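Local coordinates for protein pantothenate synthetase (Francisella tularensis subsp. tularensis, PDB 3N8H) that probably catalyses the ATP-dependent condensation of pantoate with beta-alanine to pantothenate, by way of a pantoyl-adenylate intermediate, at residues V29-A34 against V53-F58. Sequence-based numbering, arbitrary orientation. Where two conformers were deposited one is given.
With AMP (adenosine monophosphate), chain D; PRO (proline), chain C.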
ATOM      1  N   VAL A  29      -8.829  10.918  14.281  1.00 33.42           N
ATOM      2  CA  VAL A  29      -9.495   9.755  14.862  1.00 31.78           C
ATOM      3  C   VAL A  29     -10.378   9.059  13.811  1.00 30.70           C
ATOM      4  O   VAL A  29     -11.474   9.501  13.555  1.00 31.08           O
ATOM      5  CB  VAL A  29     -10.366  10.132  16.091  1.00 30.18           C
ATOM      6  CG1 VAL A  29     -11.004   8.865  16.706  1.00 33.47           C
ATOM      7  CG2 VAL A  29      -9.552  10.859  17.191  1.00 29.64           C
ATOM      8  N   PRO A  30      -9.889   7.973  13.187  1.00 33.74           N
ATOM      9  CA  PRO A  30     -10.740   7.291  12.192  1.00 26.49           C
ATOM     10  C   PRO A  30     -11.796   6.441  12.894  1.00 30.35           C
ATOM     11  O   PRO A  30     -11.514   5.840  13.935  1.00 35.42           O
ATOM     12  CB  PRO A  30      -9.746   6.386  11.426  1.00 27.25           C
ATOM     13  CG  PRO A  30      -8.646   6.090  12.454  1.00 29.67           C
ATOM     14  CD  PRO A  30      -8.553   7.363  13.314  1.00 37.11           C
ATOM     15  N   THR A  31     -13.003   6.379  12.343  1.00 29.19           N
ATOM     16  CA  THR A  31     -14.059   5.539  12.940  1.00 24.08           C
ATOM     17  C   THR A  31     -14.956   5.065  11.810  1.00 26.01           C
ATOM     18  O   THR A  31     -14.807   5.505  10.674  1.00 31.43           O
ATOM     19  CB  THR A  31     -14.930   6.332  13.985  1.00 32.02           C
ATOM     20  OG1 THR A  31     -15.994   7.033  13.329  1.00 31.24           O
ATOM     21  CG2 THR A  31     -14.097   7.360  14.768  1.00 36.09           C
HETATM   22  N   MSE A  32     -15.897   4.189  12.124  1.00 30.86           N
HETATM   23  CA  MSE A  32     -16.915   3.769  11.158  1.00 27.91           C
HETATM   24  C   MSE A  32     -18.295   4.257  11.641  1.00 38.14           C
HETATM   25  O   MSE A  32     -19.319   3.664  11.332  1.00 41.07           O
HETATM   26  CB  MSE A  32     -16.893   2.251  10.948  1.00 28.44           C
HETATM   27  CG  MSE A  32     -15.477   1.674  10.684  1.00 31.46           C
HETATM   28 SE   MSE A  32     -15.506   0.023   9.621  0.82 44.64          SE
HETATM   29  CE  MSE A  32     -16.475  -1.106  10.894  1.00 34.23           C
ATOM     30  N   GLY A  33     -18.319   5.346  12.402  1.00 35.03           N
ATOM     31  CA  GLY A  33     -19.583   5.977  12.761  1.00 31.01           C
ATOM     32  C   GLY A  33     -20.269   5.282  13.930  1.00 40.47           C
ATOM     33  O   GLY A  33     -19.660   4.427  14.579  1.00 29.79           O
ATOM     34  N   ALA A  34     -21.528   5.649  14.199  1.00 37.03           N
ATOM     35  CA  ALA A  34     -22.298   5.066  15.323  1.00 36.25           C
ATOM     36  C   ALA A  34     -21.532   5.222  16.640  1.00 33.29           C
ATOM     37  O   ALA A  34     -21.252   4.248  17.356  1.00 30.69           O
ATOM     38  CB  ALA A  34     -22.635   3.602  15.048  1.00 37.13           C
ATOM     39  N   VAL A  53      -8.493  18.755  15.323  1.00 40.04           N
ATOM     40  CA  VAL A  53      -8.896  17.356  15.392  1.00 35.03           C
ATOM     41  C   VAL A  53      -9.812  17.066  14.227  1.00 40.56           C
ATOM     42  O   VAL A  53     -10.751  17.832  13.928  1.00 36.19           O
ATOM     43  CB  VAL A  53      -9.592  16.992  16.746  1.00 46.80           C
ATOM     44  CG1 VAL A  53     -10.083  15.517  16.752  1.00 28.77           C
ATOM     45  CG2 VAL A  53      -8.641  17.223  17.896  1.00 45.68           C
ATOM     46  N   ILE A  54      -9.487  15.968  13.561  1.00 37.39           N
ATOM     47  CA  ILE A  54     -10.245  15.433  12.451  1.00 34.78           C
ATOM     48  C   ILE A  54     -10.783  14.076  12.851  1.00 34.84           C
ATOM     49  O   ILE A  54     -10.047  13.223  13.373  1.00 37.94           O
ATOM     50  CB  ILE A  54      -9.332  15.196  11.224  1.00 43.39           C
ATOM     51  CG1 ILE A  54      -8.706  16.505  10.747  1.00 41.58           C
ATOM     52  CG2 ILE A  54     -10.088  14.477  10.106  1.00 32.20           C
ATOM     53  CD1 ILE A  54      -7.642  16.297   9.658  1.00 41.71           C
ATOM     54  N   VAL A  55     -12.061  13.858  12.593  1.00 34.90           N
ATOM     55  CA  VAL A  55     -12.667  12.548  12.820  1.00 36.17           C
ATOM     56  C   VAL A  55     -13.221  12.070  11.484  1.00 33.75           C
ATOM     57  O   VAL A  55     -13.906  12.830  10.797  1.00 37.83           O
ATOM     58  CB  VAL A  55     -13.797  12.638  13.874  1.00 37.77           C
ATOM     59  CG1 VAL A  55     -14.630  11.349  13.914  1.00 34.84           C
ATOM     60  CG2 VAL A  55     -13.218  12.971  15.264  1.00 34.89           C
ATOM     61  N   SER A  56     -12.892  10.845  11.084  1.00 32.64           N
ATOM     62  CA  SER A  56     -13.513  10.293   9.883  1.00 31.47           C
ATOM     63  C   SER A  56     -14.640   9.338  10.298  1.00 33.44           C
ATOM     64  O   SER A  56     -14.610   8.750  11.381  1.00 30.00           O
ATOM     65  CB  SER A  56     -12.502   9.610   8.934  1.00 28.64           C
ATOM     66  OG  SER A  56     -11.806   8.496   9.523  1.00 33.51           O
ATOM     67  N   ILE A  57     -15.648   9.246   9.450  1.00 33.56           N
ATOM     68  CA  ILE A  57     -16.684   8.239   9.559  1.00 36.45           C
ATOM     69  C   ILE A  57     -16.841   7.658   8.172  1.00 37.34           C
ATOM     70  O   ILE A  57     -17.212   8.355   7.208  1.00 34.40           O
ATOM     71  CB  ILE A  57     -18.020   8.826  10.028  1.00 38.81           C
ATOM     72  CG1 ILE A  57     -17.920   9.272  11.492  1.00 30.57           C
ATOM     73  CG2 ILE A  57     -19.172   7.815   9.834  1.00 38.13           C
ATOM     74  CD1 ILE A  57     -19.188   9.971  11.990  1.00 37.67           C
ATOM     75  N   PHE A  58     -16.508   6.377   8.073  1.00 31.28           N
ATOM     76  CA  PHE A  58     -16.536   5.675   6.807  1.00 35.97           C
ATOM     77  C   PHE A  58     -16.633   4.193   7.116  1.00 38.19           C
ATOM     78  O   PHE A  58     -15.689   3.599   7.661  1.00 32.62           O
ATOM     79  CB  PHE A  58     -15.291   5.976   5.947  1.00 41.78           C
ATOM     80  CG  PHE A  58     -15.281   5.243   4.602  1.00 40.90           C
ATOM     81  CD1 PHE A  58     -14.293   4.291   4.310  1.00 35.02           C
ATOM     82  CD2 PHE A  58     -16.271   5.495   3.646  1.00 40.89           C
ATOM     83  CE1 PHE A  58     -14.285   3.605   3.082  1.00 30.90           C
ATOM     84  CE2 PHE A  58     -16.277   4.818   2.422  1.00 41.68           C
ATOM     85  CZ  PHE A  58     -15.276   3.874   2.132  1.00 36.03           C
TER
HETATM   86  P   AMP D 270     -14.558   1.302  14.997  1.00 34.80           P
HETATM   87  O1P AMP D 270     -15.440   2.519  14.736  1.00 34.28           O
HETATM   88  O2P AMP D 270     -15.148   0.223  15.854  1.00 33.22           O
HETATM   89  O3P AMP D 270     -13.910   0.775  13.769  1.00 44.16           O
HETATM   90  O5' AMP D 270     -13.434   1.895  16.004  1.00 28.96           O
HETATM   91  C5' AMP D 270     -12.769   3.137  15.769  1.00 31.25           C
HETATM   92  C4' AMP D 270     -11.666   3.336  16.778  1.00 32.67           C
HETATM   93  O4' AMP D 270     -12.253   3.375  18.118  1.00 29.73           O
HETATM   94  C3' AMP D 270     -10.610   2.217  16.790  1.00 28.33           C
HETATM   95  O3' AMP D 270      -9.322   2.769  17.114  1.00 29.21           O
HETATM   96  C2' AMP D 270     -11.093   1.336  17.935  1.00 24.27           C
HETATM   97  O2' AMP D 270     -10.120   0.487  18.522  1.00 35.35           O
HETATM   98  C1' AMP D 270     -11.625   2.381  18.913  1.00 24.13           C
HETATM   99  N9  AMP D 270     -12.551   1.809  19.897  1.00 32.74           N
HETATM  100  C8  AMP D 270     -13.627   1.037  19.619  1.00 29.70           C
HETATM  101  N7  AMP D 270     -14.242   0.646  20.771  1.00 31.01           N
HETATM  102  C5  AMP D 270     -13.529   1.155  21.807  1.00 24.77           C
HETATM  103  C6  AMP D 270     -13.635   1.118  23.281  1.00 25.02           C
HETATM  104  N6  AMP D 270     -14.633   0.427  23.856  1.00 25.62           N
HETATM  105  N1  AMP D 270     -12.720   1.774  24.019  1.00 28.68           N
HETATM  106  C2  AMP D 270     -11.708   2.439  23.411  1.00 30.06           C
HETATM  107  N3  AMP D 270     -11.550   2.524  22.073  1.00 35.69           N
HETATM  108  C4  AMP D 270     -12.420   1.915  21.226  1.00 28.48           C
HETATM  109  N   PRO C 271     -13.979  -2.250  13.941  1.00 51.27           N
HETATM  110  CA  PRO C 271     -13.565  -2.599  12.585  1.00 45.52           C
HETATM  111  C   PRO C 271     -14.523  -3.630  11.985  1.00 41.94           C
HETATM  112  O   PRO C 271     -15.378  -4.155  12.710  1.00 37.97           O
HETATM  113  CB  PRO C 271     -12.180  -3.211  12.799  1.00 46.90           C
HETATM  114  CG  PRO C 271     -11.658  -2.508  14.008  1.00 56.84           C
HETATM  115  CD  PRO C 271     -12.853  -2.254  14.891  1.00 48.68           C
HETATM  116  O   HOH W   1     -12.988   6.302   8.873  1.00 30.38           O
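V29-T31 and V53-I57 run side by side as neighbouring parallel strands, their axes 4.6 Å apart at an angle of 12°, in the beta-alpha-beta unit whose strands are connected by helix 37-49, within the Rossmann-like sheet of this HUP-clan ligase. V29 N donates almost straight to I54 O (2.8 Å), and V29 O takes S56 N, which sits above the carbonyl plane. Further along, T31 O receives F58 N, whereas T31 N reaches S56 O only weakly. V29, V55, T31 and I57 turn to the face packed by helices 37-49 and 77-86, where V55 CG2 meets V29 CB. In one of the two conformers of T31, its CG2 lies 4.1 Å from V55 CG1, and with chi1 at 86° its OG1 stands between its own backbone N and carbonyl carbon and donates to S56 O (2.9 Å) in the plane of that carbonyl. In this conformer T31 OG1 also accepts from G33 N (3.0 Å) in an ST turn, which ties T31 to the following turn, part of the predicted ATP-binding segment. On the other face S56 OG rests against P30 CA and CB, and a water links this hydroxyl to T31 O. Beyond T31 the chain swings toward the ligands: M32 N donates to AMP O1P, consistent with the predicted ATP site, and H39, the predicted proton donor, lies beside T31 and also bonds AMP. The M32 side chain, a selenomethionine bent at chi3 (-64°), passes F58 O with CG and ends with CE against C of the bound proline. Tight packing marks the turn itself, where I57 CG2 presses on G33 CA at 3.5 Å.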